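Local atomic coordinates of glucokinase (Thermus thermophilus, PDB entry 3VOV), a protein that catalyses the ATP-dependent phosphorylation of hexoses such as glucose, as a zinc-binding sugar kinase of the ROK family. Residues 71-76 with 87-91; 35-40 with 82-88; 40-44 with 90-94; 2-8 with 58-64. All coordinates share one frame; numbering follows the deposited sequence. Where two conformers were deposited one is given.

Interaction 1 (71-76 with 87-91); sequences FRRGVI and DFPIR
Turned opposite its own amide nitrogen at chi1 (-174°) and bent at chi3 (-77°), the Arg91 side chain lays its guanidinium flat over Gly74, with CZ 3.4 Å from Gly74 CA. At the edge of the same group, NH2 gives a nearly straight hydrogen bond (169°) to Phe71 O, 2.8 Å away and close to the guanidinium plane. The backbone of Arg91 takes hold of the same turn, its N donating to Gly74 O at 3.3 Å. Gly74 suits its place twice over: its phi is positive, and a CB would run into Arg91 NH1. With an alanine here instead of Arg91, Phe71 O would probably lose this donor and Gly74 CA its flat cover.

Further along, Ile76 N donates to Phe88 O at 3.1 Å. That oxygen also accepts from Ile90 N within its own segment, and the two donors reach it from opposite faces of the carbonyl plane. Val75 straddles the loop: CG2 lies against the backbone of Asp87, while CG1 meets Pro89 CB at 4.2 Å. Ile76 puts CD1 3.7 Å from Ile90 CG2 and adds an apolar contact beside the polar backbone.

Pro89, whose ring restricts phi, is the centre of an inverse gamma turn and the N-cap of helix 90-98. The hairpin of strands 69-70 and 75-76, with its G1 beta bulge at Gly74 and Val75, is joined to the helix's first turn by Arg91 and to the loop before the helix by a single antiparallel bridge, Ile76 with Phe88, which carries a second G1 bulge, Asp87 and Phe88 opposite Ile76.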
loop_
_atom_site.group_PDB
_atom_site.type_symbol
_atom_site.label_atom_id
_atom_site.label_comp_id
_atom_site.label_asym_id
_atom_site.label_seq_id
_atom_site.Cartn_x
_atom_site.Cartn_y
_atom_site.Cartn_z
ATOM N N PHE B 71 10.252 22.536 -24.601
ATOM C CA PHE B 71 10.954 23.838 -24.482
ATOM C C PHE B 71 12.160 23.902 -25.407
ATOM O O PHE B 71 12.627 24.983 -25.763
ATOM C CB PHE B 71 11.445 24.095 -23.052
ATOM C CG PHE B 71 10.344 24.334 -22.059
ATOM C CD1 PHE B 71 9.887 25.625 -21.818
ATOM C CD2 PHE B 71 9.782 23.267 -21.347
ATOM C CE1 PHE B 71 8.888 25.860 -20.886
ATOM C CE2 PHE B 71 8.759 23.486 -20.409
ATOM C CZ PHE B 71 8.305 24.789 -20.183
ATOM N N ARG B 72 12.695 22.728 -25.735
ATOM C CA ARG B 72 13.852 22.611 -26.628
ATOM C C ARG B 72 13.487 23.244 -27.953
ATOM O O ARG B 72 14.120 24.215 -28.374
ATOM C CB ARG B 72 14.227 21.136 -26.855
ATOM C CG ARG B 72 14.966 20.452 -25.691
ATOM C CD ARG B 72 16.495 20.548 -25.846
ATOM N NE ARG B 72 17.091 19.547 -26.752
ATOM C CZ ARG B 72 17.990 18.630 -26.372
ATOM N NH1 ARG B 72 18.373 18.568 -25.100
ATOM N NH2 ARG B 72 18.512 17.769 -27.256
ATOM N N ARG B 73 12.437 22.697 -28.572
ATOM C CA ARG B 73 12.024 23.035 -29.935
ATOM C C ARG B 73 11.007 24.173 -29.964
ATOM O O ARG B 73 10.699 24.697 -31.048
ATOM C CB ARG B 73 11.408 21.819 -30.640
ATOM C CG ARG B 73 12.257 20.516 -30.619
ATOM C CD ARG B 73 11.487 19.362 -31.279
ATOM N NE ARG B 73 11.388 19.523 -32.726
ATOM C CZ ARG B 73 10.355 19.127 -33.472
ATOM N NH1 ARG B 73 9.291 18.543 -32.914
ATOM N NH2 ARG B 73 10.382 19.327 -34.789
ATOM N N GLY B 74 10.486 24.540 -28.781
ATOM C CA GLY B 74 9.460 25.575 -28.667
ATOM C C GLY B 74 8.174 25.130 -29.320
ATOM O O GLY B 74 7.605 25.832 -30.146
ATOM N N VAL B 75 7.724 23.935 -28.980
ATOM C CA VAL B 75 6.498 23.417 -29.557
ATOM C C VAL B 75 5.606 22.829 -28.502
ATOM O O VAL B 75 6.062 22.365 -27.438
ATOM C CB VAL B 75 6.690 22.402 -30.780
ATOM C CG1 VAL B 75 8.018 22.598 -31.526
ATOM C CG2 VAL B 75 6.481 20.983 -30.404
ATOM N N ILE B 76 4.323 22.878 -28.797
ATOM C CA ILE B 76 3.342 22.247 -27.954
ATOM C C ILE B 76 3.193 20.818 -28.452
ATOM O O ILE B 76 2.720 20.582 -29.569
ATOM C CB ILE B 76 1.990 22.974 -28.014
ATOM C CG1 ILE B 76 2.166 24.457 -27.674
ATOM C CG2 ILE B 76 0.977 22.266 -27.092
ATOM C CD1 ILE B 76 1.010 25.350 -28.191
ATOM N N ASP B 87 2.329 18.947 -31.953
ATOM C CA ASP B 87 3.737 19.216 -32.302
ATOM C C ASP B 87 3.879 20.542 -33.033
ATOM O O ASP B 87 4.769 20.708 -33.873
ATOM C CB ASP B 87 4.348 18.075 -33.130
ATOM C CG ASP B 87 4.487 16.781 -32.336
ATOM O OD1 ASP B 87 3.942 15.749 -32.805
ATOM O OD2 ASP B 87 5.125 16.794 -31.254
ATOM N N PHE B 88 3.007 21.484 -32.682
ATOM C CA PHE B 88 2.918 22.764 -33.343
ATOM C C PHE B 88 3.961 23.793 -32.862
ATOM O O PHE B 88 4.028 24.096 -31.672
ATOM C CB PHE B 88 1.499 23.282 -33.219
ATOM C CG PHE B 88 1.252 24.472 -34.034
ATOM C CD1 PHE B 88 1.166 24.370 -35.413
ATOM C CD2 PHE B 88 1.147 25.714 -33.437
ATOM C CE1 PHE B 88 0.965 25.491 -36.179
ATOM C CE2 PHE B 88 0.941 26.825 -34.203
ATOM C CZ PHE B 88 0.854 26.709 -35.570
ATOM N N PRO B 89 4.794 24.316 -33.791
ATOM C CA PRO B 89 5.921 25.193 -33.411
ATOM C C PRO B 89 5.513 26.632 -33.127
ATOM O O PRO B 89 6.000 27.572 -33.773
ATOM C CB PRO B 89 6.852 25.123 -34.626
ATOM C CG PRO B 89 5.900 24.951 -35.783
ATOM C CD PRO B 89 4.753 24.085 -35.251
ATOM N N ILE B 90 4.665 26.782 -32.113
ATOM C CA ILE B 90 4.132 28.051 -31.699
ATOM C C ILE B 90 5.191 29.119 -31.458
ATOM O O ILE B 90 4.968 30.271 -31.818
ATOM C CB ILE B 90 3.131 27.867 -30.489
ATOM C CG1 ILE B 90 2.211 29.077 -30.311
ATOM C CG2 ILE B 90 3.880 27.549 -29.155
ATOM C CD1 ILE B 90 1.489 29.548 -31.568
ATOM N N ARG B 91 6.325 28.773 -30.860
ATOM C CA ARG B 91 7.243 29.816 -30.423
ATOM C C ARG B 91 7.776 30.678 -31.584
ATOM O O ARG B 91 7.708 31.914 -31.537
ATOM C CB ARG B 91 8.408 29.257 -29.642
ATOM C CG ARG B 91 9.273 30.382 -29.067
ATOM C CD ARG B 91 10.644 29.883 -28.762
ATOM N NE ARG B 91 10.642 29.103 -27.544
ATOM C CZ ARG B 91 11.386 28.023 -27.303
ATOM N NH1 ARG B 91 12.220 27.524 -28.220
ATOM N NH2 ARG B 91 11.283 27.433 -26.117
#

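Interaction 2 (35-40 with 82-88); sequences GGERVA and IPGVQDF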
loop_
_atom_site.group_PDB
_atom_site.type_symbol
_atom_site.label_atom_id
_atom_site.label_comp_id
_atom_site.label_asym_id
_atom_site.label_seq_id
_atom_site.Cartn_x
_atom_site.Cartn_y
_atom_site.Cartn_z
ATOM N N GLY B 35 -7.396 25.044 -36.070
ATOM C CA GLY B 35 -6.046 24.463 -36.112
ATOM C C GLY B 35 -4.954 25.449 -35.752
ATOM O O GLY B 35 -5.227 26.615 -35.512
ATOM N N GLY B 36 -3.714 24.968 -35.746
ATOM C CA GLY B 36 -2.592 25.700 -35.204
ATOM C C GLY B 36 -2.356 27.056 -35.813
ATOM O O GLY B 36 -2.088 28.017 -35.103
ATOM N N GLU B 37 -2.484 27.156 -37.129
ATOM C CA GLU B 37 -2.204 28.409 -37.800
ATOM C C GLU B 37 -3.176 29.489 -37.368
ATOM O O GLU B 37 -2.768 30.630 -37.135
ATOM C CB GLU B 37 -2.156 28.234 -39.331
ATOM C CG GLU B 37 -2.188 29.550 -40.113
ATOM C CD GLU B 37 -1.916 29.371 -41.620
ATOM O OE1 GLU B 37 -1.125 28.454 -41.980
ATOM O OE2 GLU B 37 -2.494 30.145 -42.436
ATOM N N ARG B 38 -4.457 29.134 -37.239
ATOM C CA ARG B 38 -5.433 30.101 -36.802
ATOM C C ARG B 38 -5.295 30.452 -35.306
ATOM O O ARG B 38 -5.485 31.602 -34.910
ATOM C CB ARG B 38 -6.850 29.639 -37.105
ATOM C CG ARG B 38 -7.780 30.829 -37.201
ATOM C CD ARG B 38 -7.757 31.421 -38.606
ATOM N NE ARG B 38 -8.298 30.475 -39.570
ATOM C CZ ARG B 38 -9.597 30.279 -39.777
ATOM N NH1 ARG B 38 -10.503 30.985 -39.101
ATOM N NH2 ARG B 38 -9.984 29.374 -40.668
ATOM N N VAL B 39 -4.942 29.457 -34.491
ATOM C CA VAL B 39 -4.647 29.677 -33.085
ATOM C C VAL B 39 -3.497 30.668 -32.952
ATOM O O VAL B 39 -3.538 31.617 -32.165
ATOM C CB VAL B 39 -4.297 28.358 -32.364
ATOM C CG1 VAL B 39 -3.798 28.637 -30.914
ATOM C CG2 VAL B 39 -5.539 27.463 -32.331
ATOM N N ALA B 40 -2.468 30.461 -33.736
ATOM C CA ALA B 40 -1.334 31.367 -33.710
ATOM C C ALA B 40 -1.759 32.794 -34.098
ATOM O O ALA B 40 -1.333 33.766 -33.439
ATOM C CB ALA B 40 -0.236 30.833 -34.627
ATOM N N ILE B 82 -7.435 21.219 -27.727
ATOM C CA ILE B 82 -7.188 22.164 -28.828
ATOM C C ILE B 82 -6.732 21.457 -30.112
ATOM O O ILE B 82 -5.613 20.941 -30.173
ATOM C CB ILE B 82 -6.203 23.311 -28.452
ATOM C CG1 ILE B 82 -6.473 23.837 -27.042
ATOM C CG2 ILE B 82 -6.282 24.440 -29.485
ATOM C CD1 ILE B 82 -5.448 24.828 -26.531
ATOM N N PRO B 83 -7.605 21.450 -31.145
ATOM C CA PRO B 83 -7.387 20.758 -32.425
ATOM C C PRO B 83 -6.109 21.181 -33.195
ATOM O O PRO B 83 -5.860 22.391 -33.359
ATOM C CB PRO B 83 -8.654 21.095 -33.223
ATOM C CG PRO B 83 -9.683 21.410 -32.180
ATOM C CD PRO B 83 -8.914 22.130 -31.115
ATOM N N GLY B 84 -5.304 20.143 -33.574
ATOM C CA GLY B 84 -3.992 20.191 -34.461
ATOM C C GLY B 84 -3.356 21.746 -34.031
ATOM O O GLY B 84 -2.740 22.414 -34.885
ATOM N N VAL B 85 -3.379 22.180 -32.700
ATOM C CA VAL B 85 -1.967 22.242 -32.079
ATOM C C VAL B 85 -0.970 21.104 -31.738
ATOM O O VAL B 85 -0.130 21.280 -30.828
ATOM C CB VAL B 85 -2.119 23.230 -30.887
ATOM C CG1 VAL B 85 -2.898 24.458 -31.364
ATOM C CG2 VAL B 85 -2.915 22.571 -29.760
ATOM N N GLN B 86 -1.008 19.998 -32.483
ATOM C CA GLN B 86 -0.083 18.876 -32.274
ATOM C C GLN B 86 1.338 19.071 -32.835
ATOM O O GLN B 86 1.536 19.312 -34.034
ATOM C CB GLN B 86 -0.696 17.561 -32.792
ATOM C CG GLN B 86 -1.470 16.767 -31.715
ATOM C CD GLN B 86 -0.681 15.567 -31.161
ATOM O OE1 GLN B 86 -0.310 15.536 -29.972
ATOM N NE2 GLN B 86 -0.429 14.569 -32.022
ATOM N N ASP B 87 2.329 18.947 -31.953
ATOM C CA ASP B 87 3.737 19.216 -32.302
ATOM C C ASP B 87 3.879 20.542 -33.033
ATOM O O ASP B 87 4.769 20.708 -33.873
ATOM C CB ASP B 87 4.348 18.075 -33.130
ATOM C CG ASP B 87 4.487 16.781 -32.336
ATOM O OD1 ASP B 87 3.942 15.749 -32.805
ATOM O OD2 ASP B 87 5.125 16.794 -31.254
ATOM N N PHE B 88 3.007 21.484 -32.682
ATOM C CA PHE B 88 2.918 22.764 -33.343
ATOM C C PHE B 88 3.961 23.793 -32.862
ATOM O O PHE B 88 4.028 24.096 -31.672
ATOM C CB PHE B 88 1.499 23.282 -33.219
ATOM C CG PHE B 88 1.252 24.472 -34.034
ATOM C CD1 PHE B 88 1.166 24.370 -35.413
ATOM C CD2 PHE B 88 1.147 25.714 -33.437
ATOM C CE1 PHE B 88 0.965 25.491 -36.179
ATOM C CE2 PHE B 88 0.941 26.825 -34.203
ATOM C CZ PHE B 88 0.854 26.709 -35.570
HETATM O O HOH W 1 -7.735 24.755 -33.051
#
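Pro83 O is approached by two groups at the start of helix 36-54: a water donates to it at 3.0 Å while accepting from Gly35 N at 3.1 Å, and Gly35 CA makes a CA-H...O contact with Pro83 O at 3.5 Å. The arrangement is a helix N-terminus docked on a loop, with Gly35 as N-cap. Its backbone angles would press any side chain against the preceding carbonyl oxygen, so glycine fits there. One residue on, Gly36 N makes a weak, bent bond to Gly84 O (2.9 Å, 121°).

The apolar half belongs to Phe88. Its chi1 of -171° carries the ring back toward the helix, where one face lies under the first turn: Gly36 CA stands 3.7 Å from the centroid of the Phe88 ring, almost on the normal, a CH-pi contact. A CB on Gly36 would collide with the ring and with Gly84 O. Ala40 CB, small enough to fit alongside, meets the ring edge at CE2. Replacing Phe88 by an alanine would probably leave Gly36 CA without its aromatic floor and open a gap beside Ala40 CB. On another side of the helix, Val39 CG2 meets Val85 CG1 at 4.1 Å, the two side chains crossing at about a right angle, and also touches Ile82 CG2. The packing is tightest at the far end of the ring, where Phe88 CZ comes within 3.2 Å of Gly36 C.

Interaction 3 (40-44 with 90-94); sequences AEALA and IRRIL
Ala40 CB is the bump that enters helix 90-98, settling between two isoleucines one turn apart: it lies 3.7 Å from Ile90 CD1 and equally 3.7 Å from Ile93 CG2. Alanine suits the place because a single methyl fills this hollow. Ile90 turns its chi2 to 50°, and CD1 is thereby brought into a notch of its own on helix 36-54, touching both Ala40 CB and Leu43 CD1, the latter at 3.8 Å. The Leu43 and Ile90 side chains cross at about a right angle.

The return bump is Leu94. Its CD2 rests in a shallow dish made by a turn of the opposite helix: it sits 3.9 Å from Ala44 N and 4.1 Å from Ala44 CB, with Leu43 CB and Ala40 O forming the remaining rim. The small side chain of Ala44 lets the Leu94 methyl come this close to the backbone. Leu94 holds chi1 at -120°, well away from a staggered value, which suggests that fitting the dish and its other neighbours costs some torsional strain.

The local axes approach to 10.3 Å and cross at -53°, consistent with ridges-into-grooves packing of i to i+4 rows, Ala40-Ala44 against Ile90-Leu94. Strand residue Leu63 touches Leu43, Ile90 and Leu94 from the sheet below. All the side-chain contacts here are between aliphatic groups, so the pairing depends on complementary shape and exclusion of water, and rests on no polar bond between the two segments.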
loop_
_atom_site.group_PDB
_atom_site.type_symbol
_atom_site.label_atom_id
_atom_site.label_comp_id
_atom_site.label_asym_id
_atom_site.label_seq_id
_atom_site.Cartn_x
_atom_site.Cartn_y
_atom_site.Cartn_z
ATOM N N ALA B 40 -2.468 30.461 -33.736
ATOM C CA ALA B 40 -1.334 31.367 -33.710
ATOM C C ALA B 40 -1.759 32.794 -34.098
ATOM O O ALA B 40 -1.333 33.766 -33.439
ATOM C CB ALA B 40 -0.236 30.833 -34.627
ATOM N N GLU B 41 -2.603 32.940 -35.137
ATOM C CA GLU B 41 -3.140 34.282 -35.479
ATOM C C GLU B 41 -3.989 34.869 -34.349
ATOM O O GLU B 41 -3.876 36.057 -34.043
ATOM C CB GLU B 41 -3.977 34.289 -36.761
ATOM C CG GLU B 41 -3.204 33.893 -38.009
ATOM C CD GLU B 41 -4.094 33.478 -39.188
ATOM O OE1 GLU B 41 -3.528 32.946 -40.171
ATOM O OE2 GLU B 41 -5.340 33.667 -39.132
ATOM N N ALA B 42 -4.835 34.052 -33.737
ATOM C CA ALA B 42 -5.632 34.551 -32.624
ATOM C C ALA B 42 -4.754 35.050 -31.476
ATOM O O ALA B 42 -5.065 36.063 -30.868
ATOM C CB ALA B 42 -6.587 33.479 -32.115
ATOM N N LEU B 43 -3.683 34.319 -31.177
ATOM C CA LEU B 43 -2.720 34.724 -30.136
ATOM C C LEU B 43 -2.062 36.067 -30.455
ATOM O O LEU B 43 -2.007 36.966 -29.591
ATOM C CB LEU B 43 -1.660 33.619 -29.929
ATOM C CG LEU B 43 -2.148 32.328 -29.185
ATOM C CD1 LEU B 43 -1.094 31.178 -29.278
ATOM C CD2 LEU B 43 -2.523 32.609 -27.720
ATOM N N ALA B 44 -1.580 36.228 -31.687
ATOM C CA ALA B 44 -0.932 37.480 -32.098
ATOM C C ALA B 44 -1.915 38.670 -32.039
ATOM O O ALA B 44 -1.563 39.753 -31.586
ATOM C CB ALA B 44 -0.353 37.327 -33.512
ATOM N N ILE B 90 4.665 26.782 -32.113
ATOM C CA ILE B 90 4.132 28.051 -31.699
ATOM C C ILE B 90 5.191 29.119 -31.458
ATOM O O ILE B 90 4.968 30.271 -31.818
ATOM C CB ILE B 90 3.131 27.867 -30.489
ATOM C CG1 ILE B 90 2.211 29.077 -30.311
ATOM C CG2 ILE B 90 3.880 27.549 -29.155
ATOM C CD1 ILE B 90 1.489 29.548 -31.568
ATOM N N ARG B 91 6.325 28.773 -30.860
ATOM C CA ARG B 91 7.243 29.816 -30.423
ATOM C C ARG B 91 7.776 30.678 -31.584
ATOM O O ARG B 91 7.708 31.914 -31.537
ATOM C CB ARG B 91 8.408 29.257 -29.642
ATOM C CG ARG B 91 9.273 30.382 -29.067
ATOM C CD ARG B 91 10.644 29.883 -28.762
ATOM N NE ARG B 91 10.642 29.103 -27.544
ATOM C CZ ARG B 91 11.386 28.023 -27.303
ATOM N NH1 ARG B 91 12.220 27.524 -28.220
ATOM N NH2 ARG B 91 11.283 27.433 -26.117
ATOM N N ARG B 92 8.326 30.021 -32.609
ATOM C CA ARG B 92 8.873 30.748 -33.777
ATOM C C ARG B 92 7.783 31.467 -34.544
ATOM O O ARG B 92 7.977 32.575 -34.990
ATOM C CB ARG B 92 9.638 29.804 -34.703
ATOM C CG ARG B 92 11.034 29.485 -34.223
ATOM C CD ARG B 92 11.938 30.724 -34.115
ATOM N NE ARG B 92 13.258 30.239 -33.749
ATOM C CZ ARG B 92 13.748 30.181 -32.510
ATOM N NH1 ARG B 92 14.960 29.668 -32.325
ATOM N NH2 ARG B 92 13.079 30.705 -31.472
ATOM N N ILE B 93 6.639 30.818 -34.702
ATOM C CA ILE B 93 5.564 31.388 -35.447
ATOM C C ILE B 93 5.154 32.672 -34.738
ATOM O O ILE B 93 5.042 33.734 -35.369
ATOM C CB ILE B 93 4.391 30.414 -35.520
ATOM C CG1 ILE B 93 4.736 29.220 -36.417
ATOM C CG2 ILE B 93 3.180 31.102 -36.114
ATOM C CD1 ILE B 93 3.783 28.074 -36.304
ATOM N N LEU B 94 4.960 32.600 -33.421
ATOM C CA LEU B 94 4.572 33.793 -32.685
ATOM C C LEU B 94 5.614 34.881 -32.748
ATOM O O LEU B 94 5.262 36.023 -32.872
ATOM C CB LEU B 94 4.237 33.483 -31.215
ATOM C CG LEU B 94 2.826 33.805 -30.703
ATOM C CD1 LEU B 94 2.761 33.780 -29.159
ATOM C CD2 LEU B 94 2.141 35.051 -31.268
#

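Interaction 4 (2-8 with 58-64); sequences KVVGLDL and GEAIGLG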
loop_
_atom_site.group_PDB
_atom_site.type_symbol
_atom_site.label_atom_id
_atom_site.label_comp_id
_atom_site.label_asym_id
_atom_site.label_seq_id
_atom_site.Cartn_x
_atom_site.Cartn_y
_atom_site.Cartn_z
ATOM N N LYS B 2 7.758 46.565 -19.741
ATOM C CA LYS B 2 6.457 45.973 -20.028
ATOM C C LYS B 2 6.615 44.737 -20.879
ATOM O O LYS B 2 7.464 44.714 -21.781
ATOM C CB LYS B 2 5.555 46.952 -20.817
ATOM C CG LYS B 2 4.684 47.913 -19.956
ATOM C CD LYS B 2 5.498 48.586 -18.885
ATOM C CE LYS B 2 4.917 49.937 -18.461
ATOM N NZ LYS B 2 6.081 50.734 -17.942
ATOM N N VAL B 3 5.793 43.721 -20.602
ATOM C CA VAL B 3 5.676 42.552 -21.491
ATOM C C VAL B 3 4.220 42.313 -21.762
ATOM O O VAL B 3 3.392 43.030 -21.233
ATOM C CB VAL B 3 6.299 41.274 -20.865
ATOM C CG1 VAL B 3 7.768 41.519 -20.547
ATOM C CG2 VAL B 3 5.509 40.869 -19.563
ATOM N N VAL B 4 3.919 41.302 -22.580
ATOM C CA VAL B 4 2.562 40.835 -22.817
ATOM C C VAL B 4 2.484 39.389 -22.332
ATOM O O VAL B 4 3.380 38.622 -22.628
ATOM C CB VAL B 4 2.221 40.858 -24.309
ATOM C CG1 VAL B 4 0.885 40.174 -24.570
ATOM C CG2 VAL B 4 2.223 42.342 -24.835
ATOM N N GLY B 5 1.462 39.058 -21.528
ATOM C CA GLY B 5 1.201 37.673 -21.180
ATOM C C GLY B 5 0.104 37.127 -22.067
ATOM O O GLY B 5 -0.808 37.862 -22.444
ATOM N N LEU B 6 0.189 35.844 -22.390
ATOM C CA LEU B 6 -0.880 35.136 -23.099
ATOM C C LEU B 6 -1.139 33.824 -22.372
ATOM O O LEU B 6 -0.177 33.142 -21.961
ATOM C CB LEU B 6 -0.462 34.815 -24.552
ATOM C CG LEU B 6 -0.256 35.974 -25.517
ATOM C CD1 LEU B 6 0.502 35.591 -26.822
ATOM C CD2 LEU B 6 -1.665 36.510 -25.851
ATOM N N ASP B 7 -2.404 33.446 -22.206
ATOM C CA ASP B 7 -2.722 32.154 -21.570
ATOM C C ASP B 7 -3.608 31.410 -22.567
ATOM O O ASP B 7 -4.727 31.873 -22.857
ATOM C CB ASP B 7 -3.422 32.349 -20.196
ATOM C CG ASP B 7 -3.566 31.024 -19.400
ATOM O OD1 ASP B 7 -2.786 30.059 -19.628
ATOM O OD2 ASP B 7 -4.461 30.917 -18.534
ATOM N N LEU B 8 -3.107 30.313 -23.141
ATOM C CA LEU B 8 -3.834 29.629 -24.187
ATOM C C LEU B 8 -4.610 28.492 -23.541
ATOM O O LEU B 8 -3.999 27.560 -23.069
ATOM C CB LEU B 8 -2.865 29.046 -25.225
ATOM C CG LEU B 8 -3.465 28.039 -26.236
ATOM C CD1 LEU B 8 -4.592 28.703 -27.166
ATOM C CD2 LEU B 8 -2.351 27.389 -27.097
ATOM N N GLY B 58 4.588 45.596 -25.405
ATOM C CA GLY B 58 5.472 44.808 -24.558
ATOM C C GLY B 58 6.795 44.554 -25.254
ATOM O O GLY B 58 6.855 44.503 -26.497
ATOM N N GLU B 59 7.865 44.387 -24.492
ATOM C CA GLU B 59 9.104 43.968 -25.139
ATOM C C GLU B 59 9.368 42.470 -25.283
ATOM O O GLU B 59 10.358 42.067 -25.906
ATOM C CB GLU B 59 10.336 44.694 -24.613
ATOM C CG GLU B 59 10.491 44.908 -23.159
ATOM C CD GLU B 59 11.613 45.907 -22.926
ATOM O OE1 GLU B 59 11.381 47.118 -23.125
ATOM O OE2 GLU B 59 12.728 45.482 -22.557
ATOM N N ALA B 60 8.461 41.653 -24.749
ATOM C CA ALA B 60 8.551 40.201 -24.871
ATOM C C ALA B 60 7.158 39.663 -24.623
ATOM O O ALA B 60 6.298 40.363 -24.047
ATOM C CB ALA B 60 9.522 39.611 -23.871
ATOM N N ILE B 61 6.927 38.424 -25.066
ATOM C CA ILE B 61 5.643 37.824 -24.837
ATOM C C ILE B 61 5.862 36.547 -24.015
ATOM O O ILE B 61 6.811 35.790 -24.278
ATOM C CB ILE B 61 4.988 37.517 -26.182
ATOM C CG1 ILE B 61 4.669 38.842 -26.915
ATOM C CG2 ILE B 61 3.749 36.635 -26.003
ATOM C CD1 ILE B 61 3.853 38.653 -28.168
ATOM N N GLY B 62 5.022 36.326 -23.009
ATOM C CA GLY B 62 5.046 35.050 -22.293
ATOM C C GLY B 62 3.770 34.322 -22.638
ATOM O O GLY B 62 2.690 34.936 -22.673
ATOM N N LEU B 63 3.908 33.039 -22.959
ATOM C CA LEU B 63 2.781 32.200 -23.388
ATOM C C LEU B 63 2.676 30.927 -22.565
ATOM O O LEU B 63 3.597 30.055 -22.591
ATOM C CB LEU B 63 2.930 31.829 -24.871
ATOM C CG LEU B 63 1.913 30.778 -25.399
ATOM C CD1 LEU B 63 0.443 31.304 -25.355
ATOM C CD2 LEU B 63 2.284 30.417 -26.875
ATOM N N GLY B 64 1.538 30.787 -21.896
ATOM C CA GLY B 64 1.278 29.695 -21.025
ATOM C C GLY B 64 0.323 28.773 -21.723
ATOM O O GLY B 64 -0.662 29.210 -22.343
HETATM O O HOH W 2 8.898 48.443 -21.745
#
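Leu6 lies beside Leu63 and Ile61 on one face of a parallel strand pair. Its CB meets Leu63 CD1 at 3.7 Å and stands equally near Gly62 O. CG, kept beside the backbone N by a chi1 of -66°, approaches Ile61 CG2 at 4.1 Å. CD1 closes in on that same methyl, Leu6 CD1 to Ile61 CG2 being 3.5 Å, and also touches Leu94; CD2 reaches the backbone of Leu43. Branched aliphatic side chains suit this face, which is buried beneath helices.

The backbones are stitched by alternating bonds, such as Leu6 N to Gly62 O at 2.7 Å and Gly64 N to Leu6 O at 2.9 Å. At the N-terminal end of strand 3-8, Glu59 N donates to Lys2 O at 2.8 Å, and a water links Lys2 N with Glu59 OE1. Gly5 and Gly62 pair on the other face, adding no side chain to it.

Strand 3-8 runs between antiparallel strand 12-18 and parallel strand 61-65, beyond which lies strand 102-106. This 3-2-1-4-5 order is that of the actin-like ATPase fold. Helix 36-54 touches Val4, Leu8 and Leu63, while helix 284-299 packs on Val3 and Ala60.

How the interactions relate
Interaction 4 is the sheet core, a ladder of regular backbone bonds with aliphatic side chains on the face covered by helices 36-54 and 90-98. Interaction 3 is also buried and joins the two helices lying over that face, but by apolar fit, without polar bonds; Leu94 touching Leu6 ties it to interaction 4. Interactions 1 and 2 are only partly buried and lie where these helices begin, and there glycines, bent turns, backbone carbonyls and a water matter more. Interactions 1 and 3 share helix 90-98, and interactions 2 and 3 share helix 36-54. Residues Asp87 and Phe88 belong to both 71-76/87-91 and 35-40/82-88, and the Phe88 ring also presses on Ile93.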